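Local coordinates for 3-oxoacyl-(acyl-carrier protein) synthase II (Thermus thermophilus, PDB 1J3N) that probably catalyses the condensation step of fatty acid elongation, joining malonyl-(acyl-carrier protein) to a growing acyl chain as a homodimeric beta-ketoacyl synthase, at residues I251-D263 / F396-V408. Sequence-based numbering, arbitrary orientation.
Sequences IYAELVGFGRSAD and FGGHNAVLAFKRV
The amide of N400 serves two residues of 251-263, S261 near the end of the strand and D263 just past it, through one nitrogen: ND2 donates to OG of S261 at 3.1 Å and, in the amide plane, to OD1 of D263, which it meets from above the carboxylate plane (N-H...O angle 164°). With CG beside the backbone N (chi1 -57°), ND2 is turned towards both acceptors, while a water links N400 OD1 to OD2 of D263. A leucine in its place would probably leave the S261 hydroxyl and the D263 carboxylate without this shared donor and the water with one acceptor fewer. On the other face, CD1 of L255 rests 3.6 Å from CE1 of the F405 ring, and CD2 of L403 lies 3.7 Å from CD1 of F258; branched and aromatic side chains suit this buried side. The strands 253-262 and 399-406 run antiparallel within the mixed sheet of a thiolase-type fold, and a classic beta bulge shifts their register: V256 N and G257 N both donate to A404 O, the former at 3.0 Å. G257 suits this place because a CB would collide with that of A404. Within the bulge, V256 CG1 presses tightly on K406 CB (3.4 Å). E254 lies alongside K406, but E254 OE1 is 4.5 Å from K406 NZ, beyond a salt bridge, and pairs instead with R3. Farther out, helix 275-288 packs on S261, whose OG also bonds G276 O, and helix 343-357 packs on F405. R260 forms salt bridges with D166 and with E179 of the second subunit, so the face that carries F258 and R260 takes part in the dimer interface.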
# COMPACT_ATOMS: atom_id res chain seq x y z
N ILE A 251 -21.07 -17.89 9.14
CA ILE A 251 -20.02 -17.87 8.14
C ILE A 251 -20.62 -17.77 6.74
O ILE A 251 -21.45 -18.59 6.34
CB ILE A 251 -19.14 -19.13 8.26
CG1 ILE A 251 -18.42 -19.10 9.61
CG2 ILE A 251 -18.16 -19.21 7.11
CD1 ILE A 251 -17.70 -20.38 9.94
N TYR A 252 -20.21 -16.74 6.00
CA TYR A 252 -20.72 -16.51 4.65
C TYR A 252 -20.04 -17.41 3.63
O TYR A 252 -20.68 -17.86 2.67
CB TYR A 252 -20.50 -15.05 4.26
CG TYR A 252 -21.40 -14.08 4.97
CD1 TYR A 252 -22.77 -14.05 4.70
CD2 TYR A 252 -20.89 -13.15 5.87
CE1 TYR A 252 -23.60 -13.11 5.29
CE2 TYR A 252 -21.71 -12.20 6.46
CZ TYR A 252 -23.06 -12.18 6.17
OH TYR A 252 -23.87 -11.22 6.72
N ALA A 253 -18.75 -17.64 3.83
CA ALA A 253 -17.96 -18.47 2.93
C ALA A 253 -16.53 -18.54 3.44
O ALA A 253 -16.18 -17.93 4.46
CB ALA A 253 -17.97 -17.88 1.53
N GLU A 254 -15.70 -19.28 2.72
CA GLU A 254 -14.30 -19.39 3.10
C GLU A 254 -13.43 -18.77 2.02
O GLU A 254 -13.67 -18.97 0.83
CB GLU A 254 -13.91 -20.86 3.27
CG GLU A 254 -12.61 -21.04 4.05
CD GLU A 254 -12.00 -22.42 3.87
OE1 GLU A 254 -12.74 -23.38 3.56
OE2 GLU A 254 -10.77 -22.54 4.04
N LEU A 255 -12.43 -17.99 2.43
CA LEU A 255 -11.49 -17.39 1.48
C LEU A 255 -10.39 -18.44 1.35
O LEU A 255 -9.55 -18.58 2.23
CB LEU A 255 -10.91 -16.08 2.02
CG LEU A 255 -9.81 -15.39 1.20
CD1 LEU A 255 -10.24 -15.27 -0.24
CD2 LEU A 255 -9.52 -14.02 1.79
N VAL A 256 -10.42 -19.18 0.24
CA VAL A 256 -9.46 -20.26 0.01
C VAL A 256 -8.26 -19.96 -0.90
O VAL A 256 -7.22 -20.61 -0.80
CB VAL A 256 -10.20 -21.48 -0.56
CG1 VAL A 256 -11.28 -21.93 0.41
CG2 VAL A 256 -10.83 -21.13 -1.89
N GLY A 257 -8.40 -18.99 -1.80
CA GLY A 257 -7.29 -18.70 -2.69
C GLY A 257 -6.98 -17.25 -2.94
O GLY A 257 -7.87 -16.40 -2.95
N PHE A 258 -5.70 -16.96 -3.15
CA PHE A 258 -5.20 -15.62 -3.42
C PHE A 258 -4.13 -15.73 -4.51
O PHE A 258 -3.13 -16.43 -4.34
CB PHE A 258 -4.63 -15.02 -2.13
CG PHE A 258 -4.04 -13.65 -2.28
CD1 PHE A 258 -4.64 -12.69 -3.10
CD2 PHE A 258 -2.90 -13.29 -1.56
CE1 PHE A 258 -4.11 -11.39 -3.20
CE2 PHE A 258 -2.37 -12.00 -1.65
CZ PHE A 258 -2.97 -11.05 -2.47
N GLY A 259 -4.35 -15.07 -5.63
CA GLY A 259 -3.38 -15.14 -6.71
C GLY A 259 -3.06 -13.78 -7.29
O GLY A 259 -3.95 -12.98 -7.56
N ARG A 260 -1.77 -13.53 -7.50
CA ARG A 260 -1.33 -12.26 -8.05
C ARG A 260 -0.29 -12.41 -9.14
O ARG A 260 0.46 -13.38 -9.18
CB ARG A 260 -0.77 -11.39 -6.92
CG ARG A 260 -1.84 -10.83 -6.01
CD ARG A 260 -1.21 -9.96 -4.95
NE ARG A 260 -0.22 -10.70 -4.18
CZ ARG A 260 0.47 -10.20 -3.16
NH1 ARG A 260 0.26 -8.94 -2.78
NH2 ARG A 260 1.35 -10.95 -2.51
N SER A 261 -0.24 -11.42 -10.02
CA SER A 261 0.71 -11.40 -11.11
C SER A 261 0.83 -9.97 -11.62
O SER A 261 0.11 -9.07 -11.17
CB SER A 261 0.24 -12.32 -12.24
OG SER A 261 -0.66 -11.64 -13.10
N ALA A 262 1.75 -9.74 -12.56
CA ALA A 262 1.95 -8.42 -13.14
C ALA A 262 1.98 -8.56 -14.65
O ALA A 262 2.55 -9.51 -15.20
CB ALA A 262 3.26 -7.79 -12.64
N ASP A 263 1.32 -7.62 -15.32
CA ASP A 263 1.27 -7.61 -16.78
C ASP A 263 2.66 -7.29 -17.29
O ASP A 263 3.11 -7.86 -18.29
CB ASP A 263 0.32 -6.52 -17.28
CG ASP A 263 -1.10 -7.00 -17.43
OD1 ASP A 263 -1.37 -8.19 -17.17
OD2 ASP A 263 -1.95 -6.17 -17.82
N PHE A 396 -4.66 -0.70 -13.36
CA PHE A 396 -3.78 0.20 -14.11
C PHE A 396 -2.40 -0.08 -13.51
O PHE A 396 -2.27 -0.22 -12.29
CB PHE A 396 -4.14 1.66 -13.82
CG PHE A 396 -5.27 2.20 -14.66
CD1 PHE A 396 -6.47 1.52 -14.77
CD2 PHE A 396 -5.14 3.43 -15.30
CE1 PHE A 396 -7.53 2.05 -15.51
CE2 PHE A 396 -6.19 3.97 -16.04
CZ PHE A 396 -7.39 3.28 -16.14
N GLY A 397 -1.38 -0.15 -14.36
CA GLY A 397 -0.04 -0.43 -13.87
C GLY A 397 0.32 -1.85 -14.24
O GLY A 397 1.47 -2.15 -14.55
N GLY A 398 -0.68 -2.73 -14.21
CA GLY A 398 -0.46 -4.12 -14.55
C GLY A 398 -0.65 -5.06 -13.38
O GLY A 398 -0.39 -6.26 -13.51
N HIS A 399 -1.10 -4.53 -12.25
CA HIS A 399 -1.32 -5.32 -11.05
C HIS A 399 -2.58 -6.18 -11.19
O HIS A 399 -3.68 -5.66 -11.39
CB HIS A 399 -1.46 -4.40 -9.84
CG HIS A 399 -0.47 -3.28 -9.83
ND1 HIS A 399 0.78 -3.40 -9.24
CD2 HIS A 399 -0.52 -2.05 -10.38
CE1 HIS A 399 1.45 -2.28 -9.44
NE2 HIS A 399 0.69 -1.45 -10.12
N ASN A 400 -2.40 -7.49 -11.07
CA ASN A 400 -3.51 -8.43 -11.19
C ASN A 400 -3.65 -9.17 -9.87
O ASN A 400 -2.69 -9.75 -9.37
CB ASN A 400 -3.24 -9.43 -12.31
CG ASN A 400 -3.02 -8.75 -13.64
OD1 ASN A 400 -3.88 -8.00 -14.11
ND2 ASN A 400 -1.88 -9.00 -14.25
N ALA A 401 -4.85 -9.14 -9.31
CA ALA A 401 -5.13 -9.81 -8.05
C ALA A 401 -6.45 -10.57 -8.19
O ALA A 401 -7.46 -10.01 -8.63
CB ALA A 401 -5.21 -8.79 -6.92
N VAL A 402 -6.43 -11.84 -7.81
CA VAL A 402 -7.60 -12.69 -7.89
C VAL A 402 -7.86 -13.41 -6.57
O VAL A 402 -6.94 -13.92 -5.93
CB VAL A 402 -7.42 -13.76 -9.00
CG1 VAL A 402 -8.62 -14.70 -9.03
CG2 VAL A 402 -7.23 -13.08 -10.34
N LEU A 403 -9.13 -13.45 -6.16
CA LEU A 403 -9.50 -14.13 -4.94
C LEU A 403 -10.39 -15.31 -5.30
O LEU A 403 -11.20 -15.22 -6.23
CB LEU A 403 -10.25 -13.19 -3.98
CG LEU A 403 -9.47 -12.03 -3.34
CD1 LEU A 403 -10.38 -11.26 -2.41
CD2 LEU A 403 -8.28 -12.56 -2.57
N ALA A 404 -10.22 -16.40 -4.57
CA ALA A 404 -11.01 -17.61 -4.77
C ALA A 404 -11.80 -17.88 -3.50
O ALA A 404 -11.24 -18.01 -2.41
CB ALA A 404 -10.09 -18.79 -5.08
N PHE A 405 -13.12 -17.97 -3.65
CA PHE A 405 -14.01 -18.22 -2.53
C PHE A 405 -14.64 -19.60 -2.61
O PHE A 405 -14.96 -20.09 -3.70
CB PHE A 405 -15.09 -17.14 -2.48
CG PHE A 405 -14.58 -15.79 -2.05
CD1 PHE A 405 -14.21 -15.57 -0.72
CD2 PHE A 405 -14.48 -14.74 -2.96
CE1 PHE A 405 -13.74 -14.32 -0.30
CE2 PHE A 405 -14.01 -13.49 -2.55
CZ PHE A 405 -13.65 -13.28 -1.22
N LYS A 406 -14.83 -20.22 -1.46
CA LYS A 406 -15.43 -21.55 -1.39
C LYS A 406 -16.72 -21.52 -0.58
O LYS A 406 -16.76 -20.96 0.51
CB LYS A 406 -14.46 -22.55 -0.76
CG LYS A 406 -15.07 -23.91 -0.49
CD LYS A 406 -14.11 -24.84 0.23
CE LYS A 406 -14.78 -26.17 0.54
NZ LYS A 406 -13.87 -27.11 1.24
N ARG A 407 -17.77 -22.13 -1.13
CA ARG A 407 -19.06 -22.19 -0.44
C ARG A 407 -18.95 -23.12 0.76
O ARG A 407 -18.54 -24.28 0.63
CB ARG A 407 -20.15 -22.69 -1.39
CG ARG A 407 -21.53 -22.83 -0.74
CD ARG A 407 -22.57 -23.40 -1.70
NE ARG A 407 -22.23 -24.73 -2.18
CZ ARG A 407 -22.02 -25.79 -1.39
NH1 ARG A 407 -22.11 -25.67 -0.08
NH2 ARG A 407 -21.73 -26.97 -1.93
N VAL A 408 -19.32 -22.62 1.93
CA VAL A 408 -19.28 -23.40 3.15
C VAL A 408 -20.65 -24.03 3.39
O VAL A 408 -21.60 -23.66 2.67
CB VAL A 408 -18.89 -22.50 4.35
CG1 VAL A 408 -19.06 -23.24 5.66
CG2 VAL A 408 -17.45 -22.04 4.20
OXT VAL A 408 -20.76 -24.89 4.29
O HOH W 1 -21.23 -20.07 1.28
O HOH W 2 -4.31 -6.32 -16.63